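Long-range contacts in leucine aminopeptidase 2 (Saccharomyces cerevisiae, PDB 2XQ0), which cleaves amino-terminal residues, preferentially from di- and tripeptides, as a zinc-dependent M1 aminopeptidase and also shows low epoxide hydrolase activity in vitro: residues T33-S38 with G48-Q53; L74-V79 with L114-R119. One frame throughout, in Å; residues are numbered along the deposited sequence.

Interaction 1. Residues T33-S38 with G48-Q53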
loop_
_atom_site.group_PDB
_atom_site.type_symbol
_atom_site.label_atom_id
_atom_site.label_comp_id
_atom_site.label_asym_id
_atom_site.label_seq_id
_atom_site.Cartn_x
_atom_site.Cartn_y
_atom_site.Cartn_z
ATOM N N THR A 33 22.384 11.338 -1.962
ATOM C CA THR A 33 22.663 9.898 -1.923
ATOM C C THR A 33 22.849 9.341 -3.327
ATOM O O THR A 33 21.983 9.488 -4.191
ATOM C CB THR A 33 21.516 9.107 -1.278
ATOM O OG1 THR A 33 21.237 9.636 0.021
ATOM C CG2 THR A 33 21.876 7.624 -1.159
ATOM N N ASP A 34 23.968 8.675 -3.560
ATOM C CA ASP A 34 24.189 8.079 -4.869
ATOM C C ASP A 34 24.300 6.570 -4.718
ATOM O O ASP A 34 25.048 6.085 -3.863
ATOM C CB ASP A 34 25.458 8.661 -5.507
ATOM C CG ASP A 34 25.811 8.004 -6.846
ATOM O OD1 ASP A 34 25.003 8.063 -7.809
ATOM O OD2 ASP A 34 26.922 7.438 -6.938
ATOM N N LEU A 35 23.545 5.840 -5.536
ATOM C CA LEU A 35 23.579 4.383 -5.538
ATOM C C LEU A 35 24.306 3.904 -6.797
ATOM O O LEU A 35 23.946 4.276 -7.901
ATOM C CB LEU A 35 22.153 3.813 -5.479
ATOM C CG LEU A 35 21.407 4.046 -4.167
ATOM C CD1 LEU A 35 19.880 3.893 -4.303
ATOM C CD2 LEU A 35 21.959 3.110 -3.088
ATOM N N ASN A 36 25.343 3.092 -6.623
ATOM C CA ASN A 36 26.096 2.570 -7.749
ATOM C C ASN A 36 26.048 1.054 -7.651
ATOM O O ASN A 36 26.804 0.444 -6.895
ATOM C CB ASN A 36 27.532 3.110 -7.713
ATOM C CG ASN A 36 28.398 2.543 -8.816
ATOM O OD1 ASN A 36 27.932 1.778 -9.653
ATOM N ND2 ASN A 36 29.676 2.909 -8.812
ATOM N N LEU A 37 25.127 0.449 -8.397
ATOM C CA LEU A 37 24.746 -0.933 -8.151
ATOM C C LEU A 37 24.890 -1.830 -9.365
ATOM O O LEU A 37 24.887 -1.381 -10.508
ATOM C CB LEU A 37 23.290 -1.008 -7.652
ATOM C CG LEU A 37 22.930 -0.134 -6.440
ATOM C CD1 LEU A 37 21.414 -0.136 -6.226
ATOM C CD2 LEU A 37 23.664 -0.579 -5.172
ATOM N N SER A 38 24.994 -3.122 -9.085
ATOM C CA SER A 38 25.026 -4.139 -10.113
ATOM C C SER A 38 24.078 -5.265 -9.707
ATOM O O SER A 38 24.129 -5.751 -8.585
ATOM C CB SER A 38 26.460 -4.667 -10.275
ATOM O OG SER A 38 26.518 -5.636 -11.306
ATOM N N GLY A 48 27.519 -3.337 -4.803
ATOM C CA GLY A 48 28.045 -2.084 -5.294
ATOM C C GLY A 48 28.296 -1.195 -4.116
ATOM O O GLY A 48 28.746 -1.653 -3.061
ATOM N N SER A 49 27.998 0.083 -4.271
ATOM C CA SER A 49 28.300 0.993 -3.194
ATOM C C SER A 49 27.285 2.121 -3.135
ATOM O O SER A 49 26.658 2.454 -4.131
ATOM C CB SER A 49 29.707 1.549 -3.363
ATOM O OG SER A 49 29.731 2.544 -4.365
ATOM N N VAL A 50 27.116 2.683 -1.945
ATOM C CA VAL A 50 26.290 3.853 -1.755
ATOM C C VAL A 50 27.179 4.975 -1.272
ATOM O O VAL A 50 28.059 4.777 -0.421
ATOM C CB VAL A 50 25.112 3.622 -0.768
ATOM C CG1 VAL A 50 25.586 3.052 0.579
ATOM C CG2 VAL A 50 24.333 4.929 -0.545
ATOM N N THR A 51 26.983 6.153 -1.845
ATOM C CA THR A 51 27.758 7.316 -1.434
ATOM C C THR A 51 26.805 8.391 -0.924
ATOM O O THR A 51 25.871 8.772 -1.616
ATOM C CB THR A 51 28.580 7.891 -2.610
ATOM O OG1 THR A 51 29.366 6.855 -3.205
ATOM C CG2 THR A 51 29.495 9.004 -2.130
ATOM N N PHE A 52 27.043 8.857 0.293
ATOM C CA PHE A 52 26.281 9.946 0.892
ATOM C C PHE A 52 27.150 11.192 0.984
ATOM O O PHE A 52 28.323 11.124 1.397
ATOM C CB PHE A 52 25.863 9.597 2.318
ATOM C CG PHE A 52 24.997 8.375 2.424
ATOM C CD1 PHE A 52 23.643 8.441 2.138
ATOM C CD2 PHE A 52 25.529 7.166 2.844
ATOM C CE1 PHE A 52 22.845 7.327 2.262
ATOM C CE2 PHE A 52 24.736 6.046 2.955
ATOM C CZ PHE A 52 23.392 6.127 2.662
ATOM N N GLN A 53 26.573 12.332 0.639
ATOM C CA GLN A 53 27.167 13.609 0.989
ATOM C C GLN A 53 26.461 13.999 2.280
ATOM O O GLN A 53 25.235 14.136 2.306
ATOM C CB GLN A 53 26.909 14.664 -0.087
ATOM C CG GLN A 53 27.289 14.257 -1.492
ATOM C CD GLN A 53 28.769 14.061 -1.645
ATOM O OE1 GLN A 53 29.567 14.698 -0.951
ATOM N NE2 GLN A 53 29.156 13.175 -2.558
HETATM O O HOH W 1 27.983 5.162 -4.774
#
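Asp34 O takes a nearly straight bond of 2.8 Å from Thr51 N, in the carbonyl plane, with Val50 CA adding a CA-H...O contact at 3.3 Å; a water probably donates to it as well. The carbonyl of Thr51 answers with a bond of 2.7 Å from Asp34 N to Thr51 O, completing one antiparallel hydrogen-bonded pair; Asn36 and Ser49 form the next. The water sits over the polar face and also bonds Ser49 OG and Thr51 OG1, the latter at 2.7 Å, thus bridging both strands. Outside partners hold Asp34 OD1 (Thr168) and Thr51 OG1 (Asn115).

On the face of Thr33, Leu35, Val50 and Phe52 the contact turns apolar. Thr33 CG2, anti to its backbone N, reaches Val50 CG2 at 3.7 Å and Phe52 CE1 at 3.6 Å. Thr33 OG1, bonded to Ser165, meets the edge of the Phe52 ring near its plane, whereas Val50 CG2 lies 3.5 Å above one ring face, offset toward the rim. Leu35 CD2 lies alongside Val50 CG2, 3.9 Å away. Opposite Leu37, a CB on Gly48 would run into Asn36 O and, at these backbone angles, into the preceding carbonyl. Such two-faced pairing, one side polar and hydrated and the other packed, here belongs to the β hairpin of strands 28-40 and 45-56 in the M1 N-terminal domain.

Interaction 2. Residues L74-V79 with L114-R119; sequences LDVQEV and LNIQFR
Glu78 and Gln117 extend alongside each other in the same direction, their carboxylate and amide planes 56° apart, at a classic beta bulge where two residues, Gln77 and Glu78, are set against one, Gln117. The bulge interrupts the antiparallel pairing of strands 74-81 and 111-120 in the sheet of the M1 N-terminal domain. One carboxylate oxygen, Glu78 OE2, and the amide oxygen, Gln117 OE1, are joined through a water that donates to each, at 2.7 Å and 2.9 Å respectively. In the backbone, Gln117 O takes a bond from Gln77 N at 2.9 Å and a weak one from Glu78 N.

Beyond the bulge, Arg119 CG stands between its backbone N and carbonyl carbon (chi1 59°), against Asp75 CB. Asp75 OD2 lies against Arg119 CD at 3.5 Å, while the guanidinium stays off, NE 4.6 Å from OD2, with the two planes 66° apart. Gln77 slants across the arginine chain, its NE2 near Arg119 CD.

The face of Val76, Val79, Ile116 and Phe118 is apolar and continues onto Phe88, Ile103 and Pro156. Val76 CG1 meets Ile116 CG2 at 3.7 Å. The ends of Leu74 and Leu114 reach this face too: Leu74 CD2 approaches Phe118 CD2 at 4.1 Å, and Leu114 CD1 meets Val79 CG1 at 3.6 Å.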
loop_
_atom_site.group_PDB
_atom_site.type_symbol
_atom_site.label_atom_id
_atom_site.label_comp_id
_atom_site.label_asym_id
_atom_site.label_seq_id
_atom_site.Cartn_x
_atom_site.Cartn_y
_atom_site.Cartn_z
ATOM N N LEU A 74 22.853 -7.315 5.509
ATOM C CA LEU A 74 23.777 -6.891 4.455
ATOM C C LEU A 74 25.178 -7.416 4.738
ATOM O O LEU A 74 25.548 -7.661 5.888
ATOM C CB LEU A 74 23.835 -5.371 4.318
ATOM C CG LEU A 74 22.605 -4.625 3.830
ATOM C CD1 LEU A 74 22.830 -3.114 3.915
ATOM C CD2 LEU A 74 22.275 -5.044 2.417
ATOM N N ASP A 75 25.940 -7.612 3.670
ATOM C CA ASP A 75 27.361 -7.890 3.768
ATOM C C ASP A 75 28.090 -6.560 3.514
ATOM O O ASP A 75 28.270 -6.161 2.372
ATOM C CB ASP A 75 27.732 -8.947 2.716
ATOM C CG ASP A 75 29.204 -9.288 2.701
ATOM O OD1 ASP A 75 29.957 -8.800 3.570
ATOM O OD2 ASP A 75 29.604 -10.061 1.800
ATOM N N VAL A 76 28.473 -5.859 4.579
ATOM C CA VAL A 76 29.226 -4.613 4.432
ATOM C C VAL A 76 30.721 -4.924 4.284
ATOM O O VAL A 76 31.324 -5.570 5.143
ATOM C CB VAL A 76 29.007 -3.656 5.625
ATOM C CG1 VAL A 76 29.831 -2.379 5.452
ATOM C CG2 VAL A 76 27.526 -3.313 5.765
ATOM N N GLN A 77 31.311 -4.445 3.197
ATOM C CA GLN A 77 32.636 -4.901 2.781
ATOM C C GLN A 77 33.733 -3.892 3.066
ATOM O O GLN A 77 34.802 -4.254 3.576
ATOM C CB GLN A 77 32.620 -5.242 1.289
ATOM C CG GLN A 77 31.696 -6.374 0.934
ATOM C CD GLN A 77 31.456 -6.456 -0.555
ATOM O OE1 GLN A 77 31.143 -5.453 -1.198
ATOM N NE2 GLN A 77 31.602 -7.651 -1.116
ATOM N N GLU A 78 33.481 -2.632 2.724
ATOM C CA GLU A 78 34.474 -1.586 2.940
ATOM C C GLU A 78 33.764 -0.273 3.197
ATOM O O GLU A 78 32.657 -0.066 2.725
ATOM C CB GLU A 78 35.383 -1.432 1.712
ATOM C CG GLU A 78 36.117 -2.697 1.294
ATOM C CD GLU A 78 36.827 -2.561 -0.050
ATOM O OE1 GLU A 78 37.327 -1.457 -0.359
ATOM O OE2 GLU A 78 36.887 -3.564 -0.796
ATOM N N VAL A 79 34.413 0.619 3.933
ATOM C CA VAL A 79 33.899 1.968 4.147
ATOM C C VAL A 79 35.016 3.001 3.994
ATOM O O VAL A 79 36.103 2.847 4.575
ATOM C CB VAL A 79 33.342 2.135 5.561
ATOM C CG1 VAL A 79 32.804 3.548 5.728
ATOM C CG2 VAL A 79 32.261 1.091 5.854
ATOM N N LEU A 114 30.710 9.981 2.398
ATOM C CA LEU A 114 30.744 8.637 2.976
ATOM C C LEU A 114 30.425 7.587 1.918
ATOM O O LEU A 114 29.345 7.609 1.324
ATOM C CB LEU A 114 29.739 8.539 4.118
ATOM C CG LEU A 114 29.456 7.120 4.611
ATOM C CD1 LEU A 114 30.722 6.479 5.150
ATOM C CD2 LEU A 114 28.366 7.125 5.657
ATOM N N ASN A 115 31.369 6.681 1.668
ATOM C CA ASN A 115 31.147 5.598 0.717
ATOM C C ASN A 115 31.193 4.236 1.404
ATOM O O ASN A 115 32.129 3.921 2.142
ATOM C CB ASN A 115 32.166 5.647 -0.426
ATOM C CG ASN A 115 31.925 4.566 -1.476
ATOM O OD1 ASN A 115 32.498 3.479 -1.410
ATOM N ND2 ASN A 115 31.081 4.862 -2.443
ATOM N N ILE A 116 30.172 3.425 1.167
ATOM C CA ILE A 116 30.126 2.077 1.723
ATOM C C ILE A 116 29.911 1.059 0.613
ATOM O O ILE A 116 28.908 1.118 -0.105
ATOM C CB ILE A 116 28.967 1.936 2.705
ATOM C CG1 ILE A 116 29.009 3.059 3.752
ATOM C CG2 ILE A 116 28.969 0.547 3.339
ATOM C CD1 ILE A 116 27.697 3.273 4.454
ATOM N N GLN A 117 30.834 0.118 0.485
ATOM C CA GLN A 117 30.670 -0.983 -0.451
ATOM C C GLN A 117 29.994 -2.126 0.258
ATOM O O GLN A 117 30.340 -2.459 1.389
ATOM C CB GLN A 117 32.016 -1.466 -0.984
ATOM C CG GLN A 117 32.724 -0.479 -1.874
ATOM C CD GLN A 117 34.133 -0.919 -2.175
ATOM O OE1 GLN A 117 34.358 -2.043 -2.630
ATOM N NE2 GLN A 117 35.096 -0.047 -1.905
ATOM N N PHE A 118 29.041 -2.747 -0.417
ATOM C CA PHE A 118 28.269 -3.791 0.218
ATOM C C PHE A 118 27.672 -4.691 -0.844
ATOM O O PHE A 118 27.707 -4.366 -2.037
ATOM C CB PHE A 118 27.136 -3.155 1.039
ATOM C CG PHE A 118 26.090 -2.499 0.192
ATOM C CD1 PHE A 118 26.279 -1.215 -0.298
ATOM C CD2 PHE A 118 24.934 -3.174 -0.142
ATOM C CE1 PHE A 118 25.321 -0.620 -1.094
ATOM C CE2 PHE A 118 23.990 -2.590 -0.934
ATOM C CZ PHE A 118 24.184 -1.309 -1.421
ATOM N N ARG A 119 27.108 -5.811 -0.398
ATOM C CA ARG A 119 26.232 -6.612 -1.235
ATOM C C ARG A 119 25.046 -7.121 -0.411
ATOM O O ARG A 119 25.144 -7.281 0.809
ATOM C CB ARG A 119 27.002 -7.783 -1.858
ATOM C CG ARG A 119 27.632 -8.718 -0.840
ATOM C CD ARG A 119 28.531 -9.775 -1.509
ATOM N NE ARG A 119 27.746 -10.625 -2.397
ATOM C CZ ARG A 119 27.785 -10.570 -3.725
ATOM N NH1 ARG A 119 28.598 -9.717 -4.338
ATOM N NH2 ARG A 119 27.021 -11.389 -4.442
HETATM O O HOH W 2 35.264 -4.745 -2.660
#

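Interactions 1 and 2 are two pairings of one mixed sheet, their centres 10 Å apart, joined by the pairing of strands 45-56 and 111-120 between them. Backbone bonding continues across that middle pairing, Phe52 N lying 2.8 Å from Leu114 O, and the Asn115 ND2 to Thr51 OG1 distance of 2.7 Å adds a side-chain tie. The apolar faces also run together, for Val50 and Leu37 touch Phe118, and Pro156 is met by Val50, Leu74, Ile116 and Phe118. Neither contact contributes to the zinc site of His301, His305 and Glu324. Leu146, an assigned substrate-binding residue, has its side chain about 8 Å from that of Leu35 and about 10 Å from that of Leu74.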